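Local atomic coordinates of condensin complex subunit 3 (Schizosaccharomyces pombe, PDB entry 5OQR), a protein that serves as a regulatory HEAT-repeat subunit of condensin, the complex required to convert interphase chromatin into mitotic-like condensed chromosomes. Residues 163-166 with 167-171; 385-388 with 389-393; 720-723 with 724-728. All coordinates share one frame; numbering follows the deposited sequence.

Contact 1 (163-166 with 167-171)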
loop_
_atom_site.group_PDB
_atom_site.type_symbol
_atom_site.label_atom_id
_atom_site.label_comp_id
_atom_site.label_asym_id
_atom_site.label_seq_id
_atom_site.Cartn_x
_atom_site.Cartn_y
_atom_site.Cartn_z
ATOM N N LEU A 163 9.796 20.497 13.289
ATOM C CA LEU A 163 10.226 19.710 12.140
ATOM C C LEU A 163 9.357 18.471 11.969
ATOM O O LEU A 163 8.944 18.147 10.849
ATOM C CB LEU A 163 11.698 19.337 12.302
ATOM C CG LEU A 163 12.627 20.552 12.381
ATOM C CD1 LEU A 163 14.023 20.147 12.820
ATOM C CD2 LEU A 163 12.680 21.284 11.046
ATOM N N LEU A 164 9.066 17.766 13.064
ATOM C CA LEU A 164 8.082 16.691 13.011
ATOM C C LEU A 164 6.793 17.171 12.360
ATOM O O LEU A 164 6.144 16.432 11.612
ATOM C CB LEU A 164 7.784 16.179 14.420
ATOM C CG LEU A 164 8.956 15.741 15.296
ATOM C CD1 LEU A 164 8.467 15.493 16.714
ATOM C CD2 LEU A 164 9.614 14.498 14.732
ATOM N N PHE A 165 6.418 18.420 12.634
ATOM C CA PHE A 165 5.134 18.945 12.189
ATOM C C PHE A 165 5.108 19.150 10.679
ATOM O O PHE A 165 4.106 18.841 10.022
ATOM C CB PHE A 165 4.850 20.247 12.939
ATOM C CG PHE A 165 3.718 21.049 12.379
ATOM C CD1 PHE A 165 3.960 22.067 11.474
ATOM C CD2 PHE A 165 2.415 20.807 12.776
ATOM C CE1 PHE A 165 2.924 22.818 10.964
ATOM C CE2 PHE A 165 1.373 21.556 12.268
ATOM C CZ PHE A 165 1.628 22.564 11.362
ATOM N N LEU A 166 6.199 19.664 10.106
ATOM C CA LEU A 166 6.266 19.849 8.660
ATOM C C LEU A 166 6.502 18.524 7.948
ATOM O O LEU A 166 5.817 18.206 6.969
ATOM C CB LEU A 166 7.372 20.845 8.311
ATOM C CG LEU A 166 7.135 22.284 8.766
ATOM C CD1 LEU A 166 8.388 23.105 8.571
ATOM C CD2 LEU A 166 5.971 22.900 8.008
ATOM N N LEU A 167 7.476 17.751 8.423
ATOM C CA LEU A 167 7.732 16.407 7.920
ATOM C C LEU A 167 6.431 15.631 7.773
ATOM O O LEU A 167 6.268 14.839 6.841
ATOM C CB LEU A 167 8.680 15.670 8.869
ATOM C CG LEU A 167 8.922 14.186 8.600
ATOM C CD1 LEU A 167 9.701 14.012 7.315
ATOM C CD2 LEU A 167 9.648 13.544 9.767
ATOM N N GLN A 168 5.503 15.865 8.694
ATOM C CA GLN A 168 4.283 15.079 8.793
ATOM C C GLN A 168 3.127 15.663 7.994
ATOM O O GLN A 168 2.278 14.906 7.508
ATOM C CB GLN A 168 3.894 14.959 10.267
ATOM C CG GLN A 168 2.654 14.136 10.555
ATOM C CD GLN A 168 2.346 14.029 12.045
ATOM O OE1 GLN A 168 1.248 13.625 12.421
ATOM N NE2 GLN A 168 3.303 14.388 12.898
ATOM N N ASN A 169 3.075 16.988 7.835
ATOM C CA ASN A 169 1.931 17.642 7.214
ATOM C C ASN A 169 2.278 18.564 6.054
ATOM O O ASN A 169 1.356 19.043 5.386
ATOM C CB ASN A 169 1.152 18.454 8.259
ATOM C CG ASN A 169 0.522 17.581 9.323
ATOM O OD1 ASN A 169 1.108 17.347 10.379
ATOM N ND2 ASN A 169 -0.679 17.086 9.046
ATOM N N ASP A 170 3.552 18.830 5.790
ATOM C CA ASP A 170 3.899 19.751 4.717
ATOM C C ASP A 170 3.387 19.207 3.385
ATOM O O ASP A 170 3.618 18.031 3.074
ATOM C CB ASP A 170 5.410 19.957 4.647
ATOM C CG ASP A 170 5.802 21.015 3.635
ATOM O OD1 ASP A 170 5.673 20.757 2.419
ATOM O OD2 ASP A 170 6.242 22.105 4.055
ATOM N N PRO A 171 2.701 20.018 2.572
ATOM C CA PRO A 171 2.173 19.504 1.296
ATOM C C PRO A 171 3.225 19.311 0.218
ATOM O O PRO A 171 2.917 18.698 -0.811
ATOM C CB PRO A 171 1.157 20.576 0.883
ATOM C CG PRO A 171 1.660 21.822 1.513
ATOM C CD PRO A 171 2.286 21.410 2.816
#
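L166 O is gripped by two backbone amides as helix 158-169 runs out. The firmer bond comes from D170 N, at 2.6 Å and with an N-H...O angle of 156°; it lies in the carbonyl plane, on a lone pair. N169 N reaches the same L166 O from 3.1 Å, but weakly, and is shared with F165 O, in a bond equally weak. One turn earlier L167 N bonds L163 O at 2.9 Å, but the next bond, from Q168 N to L164 O, is already weak, so the helical bonding slackens before the helical angles end at D170. The CB of D170 lies against L166 O, and with CG anti to the backbone N (chi1 -174°) the carboxylate is carried back beside the leucine, where L166 CD2 and D170 OD2 come within 4.0 Å.

The carboxylate itself is spoken for by residues nearby. OD1 accepts the amide of S172, and OD2 forms a salt bridge with R138 on helix 135-145, while D170 O takes a bond from R176. An aspartate in the inter-helix turn, with an arginine six residues on in the second helix, is the classic HEAT signature, and this is HEAT repeat 4; the link to R138 ties it to the preceding repeat.

Q168 puts CB 3.0 Å from L164 O and sends an extended chain onward, its NE2 passing 3.7 Å from that same oxygen. L163 and L167 pack on V179 of helix 173-182. F165 meets the chain of another protein, its ring against an aromatic ring with the planes about 25° apart.

Contact 2 (385-388 with 389-393); sequences LKSL and TNSLS
The side chains of T389 and L385 lie at a slant to each other along helix 378-394, a helix of HEAT repeat 6 in which hydroxyls fold back onto carbonyls one turn earlier. T389 OG1 lies beside its own backbone N (chi1 -52°), and from there it donates to L385 O, the oxygen already taken by T389 N at 2.7 Å; the modelled OG1 distance is very short and its exact value doubtful. L385 CD1 reaches 3.9 Å from T389 OG1, its branch bordering the hydroxyl, and both residues also touch L422 of helix 416-434.

On another face S391 does the same to S387. S391 N approaches S387 O at 2.8 Å, while S391 OG stands above the carbonyl plane, 42° out of it and 2.9 Å away, so this oxygen accepts from both donors of S391, with a weak third from N390 N. The two serines also meet helix 336-348, S387 at T340 and E344, S391 at Y347.

L388 packs against H405, L409 and L412 of helix 399-412, where L385 also meets L409. Further along, L392 lays its CG 3.5 Å from L388 O, and S393 OG bonds T389 O at 2.8 Å with a C=O...OG angle of 169°.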
loop_
_atom_site.group_PDB
_atom_site.type_symbol
_atom_site.label_atom_id
_atom_site.label_comp_id
_atom_site.label_asym_id
_atom_site.label_seq_id
_atom_site.Cartn_x
_atom_site.Cartn_y
_atom_site.Cartn_z
ATOM N N LEU A 385 3.249 -41.462 3.216
ATOM C CA LEU A 385 1.817 -41.703 3.341
ATOM C C LEU A 385 1.506 -42.466 4.622
ATOM O O LEU A 385 0.566 -42.128 5.350
ATOM C CB LEU A 385 1.315 -42.468 2.118
ATOM C CG LEU A 385 -0.176 -42.798 2.096
ATOM C CD1 LEU A 385 -1.008 -41.530 2.114
ATOM C CD2 LEU A 385 -0.506 -43.634 0.877
ATOM N N LYS A 386 2.289 -43.506 4.912
ATOM C CA LYS A 386 2.125 -44.235 6.163
ATOM C C LYS A 386 2.293 -43.310 7.359
ATOM O O LYS A 386 1.468 -43.307 8.279
ATOM C CB LYS A 386 3.136 -45.377 6.233
ATOM C CG LYS A 386 2.523 -46.756 6.282
ATOM C CD LYS A 386 3.618 -47.799 6.345
ATOM C CE LYS A 386 3.057 -49.197 6.451
ATOM N NZ LYS A 386 4.046 -50.197 5.967
ATOM N N SER A 387 3.369 -42.523 7.367
ATOM C CA SER A 387 3.611 -41.603 8.473
ATOM C C SER A 387 2.434 -40.656 8.664
ATOM O O SER A 387 1.944 -40.473 9.784
ATOM C CB SER A 387 4.901 -40.821 8.223
ATOM O OG SER A 387 5.180 -39.941 9.295
ATOM N N LEU A 388 1.963 -40.043 7.576
ATOM C CA LEU A 388 0.819 -39.144 7.674
ATOM C C LEU A 388 -0.428 -39.894 8.113
ATOM O O LEU A 388 -1.176 -39.422 8.977
ATOM C CB LEU A 388 0.585 -38.453 6.331
ATOM C CG LEU A 388 1.738 -37.579 5.833
ATOM C CD1 LEU A 388 1.501 -37.155 4.397
ATOM C CD2 LEU A 388 1.912 -36.365 6.724
ATOM N N THR A 389 -0.668 -41.071 7.534
ATOM C CA THR A 389 -1.815 -41.876 7.936
ATOM C C THR A 389 -1.772 -42.188 9.425
ATOM O O THR A 389 -2.815 -42.255 10.084
ATOM C CB THR A 389 -1.853 -43.170 7.127
ATOM O OG1 THR A 389 -1.785 -42.867 5.730
ATOM C CG2 THR A 389 -3.132 -43.942 7.412
ATOM N N ASN A 390 -0.574 -42.384 9.973
ATOM C CA ASN A 390 -0.448 -42.693 11.392
ATOM C C ASN A 390 -0.631 -41.447 12.248
ATOM O O ASN A 390 -1.365 -41.472 13.241
ATOM C CB ASN A 390 0.912 -43.333 11.669
ATOM C CG ASN A 390 1.173 -43.529 13.150
ATOM O OD1 ASN A 390 0.680 -44.478 13.758
ATOM N ND2 ASN A 390 1.949 -42.628 13.739
ATOM N N SER A 391 0.027 -40.348 11.877
ATOM C CA SER A 391 -0.030 -39.138 12.690
ATOM C C SER A 391 -1.458 -38.629 12.831
ATOM O O SER A 391 -1.839 -38.115 13.889
ATOM C CB SER A 391 0.860 -38.059 12.079
ATOM O OG SER A 391 2.183 -38.532 11.910
ATOM N N LEU A 392 -2.261 -38.754 11.775
ATOM C CA LEU A 392 -3.640 -38.284 11.844
ATOM C C LEU A 392 -4.513 -39.230 12.654
ATOM O O LEU A 392 -5.498 -38.797 13.259
ATOM C CB LEU A 392 -4.209 -38.121 10.436
ATOM C CG LEU A 392 -3.621 -36.981 9.603
ATOM C CD1 LEU A 392 -3.859 -37.229 8.123
ATOM C CD2 LEU A 392 -4.220 -35.651 10.026
ATOM N N SER A 393 -4.166 -40.516 12.684
ATOM C CA SER A 393 -4.999 -41.502 13.360
ATOM C C SER A 393 -4.747 -41.549 14.862
ATOM O O SER A 393 -5.677 -41.820 15.628
ATOM C CB SER A 393 -4.760 -42.885 12.756
ATOM O OG SER A 393 -5.168 -42.926 11.401
#

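Contact 3 (720-723 with 724-728); sequences NASE and GKERK
The turn between the two helices of HEAT repeat 9 closes here onto the start of helix 725-736, with G724 at the N-cap. The chain comes in through A721 and S722 and is held by the helix's first turn through two bonds at S722. R727 N gives a hydrogen bond of 3.3 Å to S722 O, coming from above the carbonyl plane, 47° out of it. S722 N in turn donates weakly to E726 OE2.

A721 CB rests against both partners, 4.1 Å from E726 CG and from R727 CA. E726 reaches back with CG anti to its amide (chi1 -165°) and an extended chain, and its side chain also touches L654 and L657 of helix 639-661. Were E726 an alanine, S722 N would probably lose its carboxylate acceptor and a gap would be likely to open beside A721 CB.

R727 is bent at chi3 (-87°), which curls its guanidinium back over the turn. E723 N lies over the centre of one face, 4.1 Å above the plane, and NH2 makes a weak bond to A721 O at 3.1 Å. Its stronger partners lie just upstream: NE binds L718 O and NH2 binds P719 O, while F763 adds a cation-pi contact. E723 OE1 stays 4.3 Å from R727 NH1, beyond a salt bridge. K728 N to G724 O, 3.0 Å, closes the first helical turn. G724 itself has backbone angles that call for glycine, giving a glycine N-cap at the head of a helix in a HEAT hairpin.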
loop_
_atom_site.group_PDB
_atom_site.type_symbol
_atom_site.label_atom_id
_atom_site.label_comp_id
_atom_site.label_asym_id
_atom_site.label_seq_id
_atom_site.Cartn_x
_atom_site.Cartn_y
_atom_site.Cartn_z
ATOM N N ASN A 720 -34.132 17.296 -10.746
ATOM C CA ASN A 720 -34.352 16.709 -9.430
ATOM C C ASN A 720 -33.338 17.196 -8.407
ATOM O O ASN A 720 -33.591 17.087 -7.202
ATOM C CB ASN A 720 -34.314 15.186 -9.525
ATOM C CG ASN A 720 -35.367 14.638 -10.463
ATOM O OD1 ASN A 720 -36.475 15.167 -10.546
ATOM N ND2 ASN A 720 -35.026 13.576 -11.183
ATOM N N ALA A 721 -32.202 17.725 -8.851
ATOM C CA ALA A 721 -31.281 18.372 -7.933
ATOM C C ALA A 721 -31.945 19.596 -7.309
ATOM O O ALA A 721 -32.915 20.148 -7.835
ATOM C CB ALA A 721 -29.998 18.780 -8.654
ATOM N N SER A 722 -31.415 20.014 -6.166
ATOM C CA SER A 722 -31.914 21.184 -5.457
ATOM C C SER A 722 -31.031 22.377 -5.790
ATOM O O SER A 722 -29.811 22.319 -5.609
ATOM C CB SER A 722 -31.932 20.943 -3.947
ATOM O OG SER A 722 -30.617 20.934 -3.421
ATOM N N GLU A 723 -31.643 23.451 -6.279
ATOM C CA GLU A 723 -30.877 24.635 -6.638
ATOM C C GLU A 723 -30.026 25.090 -5.462
ATOM O O GLU A 723 -30.432 24.995 -4.302
ATOM C CB GLU A 723 -31.806 25.760 -7.098
ATOM C CG GLU A 723 -32.964 26.067 -6.174
ATOM C CD GLU A 723 -34.023 26.885 -6.870
ATOM O OE1 GLU A 723 -33.650 27.788 -7.649
ATOM O OE2 GLU A 723 -35.224 26.609 -6.665
ATOM N N GLY A 724 -28.833 25.583 -5.778
ATOM C CA GLY A 724 -27.805 25.820 -4.786
ATOM C C GLY A 724 -26.521 25.158 -5.236
ATOM O O GLY A 724 -26.302 25.007 -6.439
ATOM N N LYS A 725 -25.671 24.748 -4.293
ATOM C CA LYS A 725 -24.456 24.035 -4.670
ATOM C C LYS A 725 -24.785 22.769 -5.447
ATOM O O LYS A 725 -24.070 22.406 -6.388
ATOM C CB LYS A 725 -23.636 23.685 -3.429
ATOM C CG LYS A 725 -22.338 22.932 -3.737
ATOM C CD LYS A 725 -21.931 22.015 -2.598
ATOM C CE LYS A 725 -20.809 21.082 -3.027
ATOM N NZ LYS A 725 -19.635 21.826 -3.557
ATOM N N GLU A 726 -25.862 22.083 -5.066
ATOM C CA GLU A 726 -26.180 20.794 -5.667
ATOM C C GLU A 726 -26.322 20.920 -7.179
ATOM O O GLU A 726 -25.547 20.335 -7.941
ATOM C CB GLU A 726 -27.455 20.235 -5.034
ATOM C CG GLU A 726 -27.711 18.766 -5.300
ATOM C CD GLU A 726 -28.682 18.161 -4.301
ATOM O OE1 GLU A 726 -28.442 18.298 -3.082
ATOM O OE2 GLU A 726 -29.690 17.563 -4.729
ATOM N N ARG A 727 -27.304 21.703 -7.631
ATOM C CA ARG A 727 -27.470 21.918 -9.064
ATOM C C ARG A 727 -26.239 22.586 -9.660
ATOM O O ARG A 727 -25.820 22.251 -10.774
ATOM C CB ARG A 727 -28.722 22.754 -9.320
ATOM C CG ARG A 727 -29.281 22.632 -10.727
ATOM C CD ARG A 727 -30.588 23.394 -10.861
ATOM N NE ARG A 727 -31.747 22.590 -10.482
ATOM C CZ ARG A 727 -32.946 23.089 -10.197
ATOM N NH1 ARG A 727 -33.152 24.399 -10.229
ATOM N NH2 ARG A 727 -33.942 22.278 -9.869
ATOM N N LYS A 728 -25.641 23.533 -8.933
ATOM C CA LYS A 728 -24.374 24.113 -9.365
ATOM C C LYS A 728 -23.314 23.036 -9.551
ATOM O O LYS A 728 -22.595 23.021 -10.555
ATOM C CB LYS A 728 -23.885 25.143 -8.346
ATOM C CG LYS A 728 -24.244 26.585 -8.663
ATOM C CD LYS A 728 -23.232 27.557 -8.062
ATOM C CE LYS A 728 -21.868 27.438 -8.740
ATOM N NZ LYS A 728 -20.995 28.618 -8.489
#

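How the contacts relate
Contacts 1, 2 and 3 follow one another along the chain, in HEAT repeats 4, 6 and 9, on helices 158-169, 378-394 and 725-736. None touches another: the centres of contacts 1 and 2 are 60 Å apart, those of 2 and 3 about 71 Å, and those of 1 and 3 about 38 Å. Contact 2 lies on the opposite side of the chain's centre from both others, so the superhelix bends round and brings the late repeat nearer to the early one. Contact 1 closes a helix, contact 2 sits within one and contact 3 opens one, and in this assembly contact 1 alone of the three meets a second protein chain.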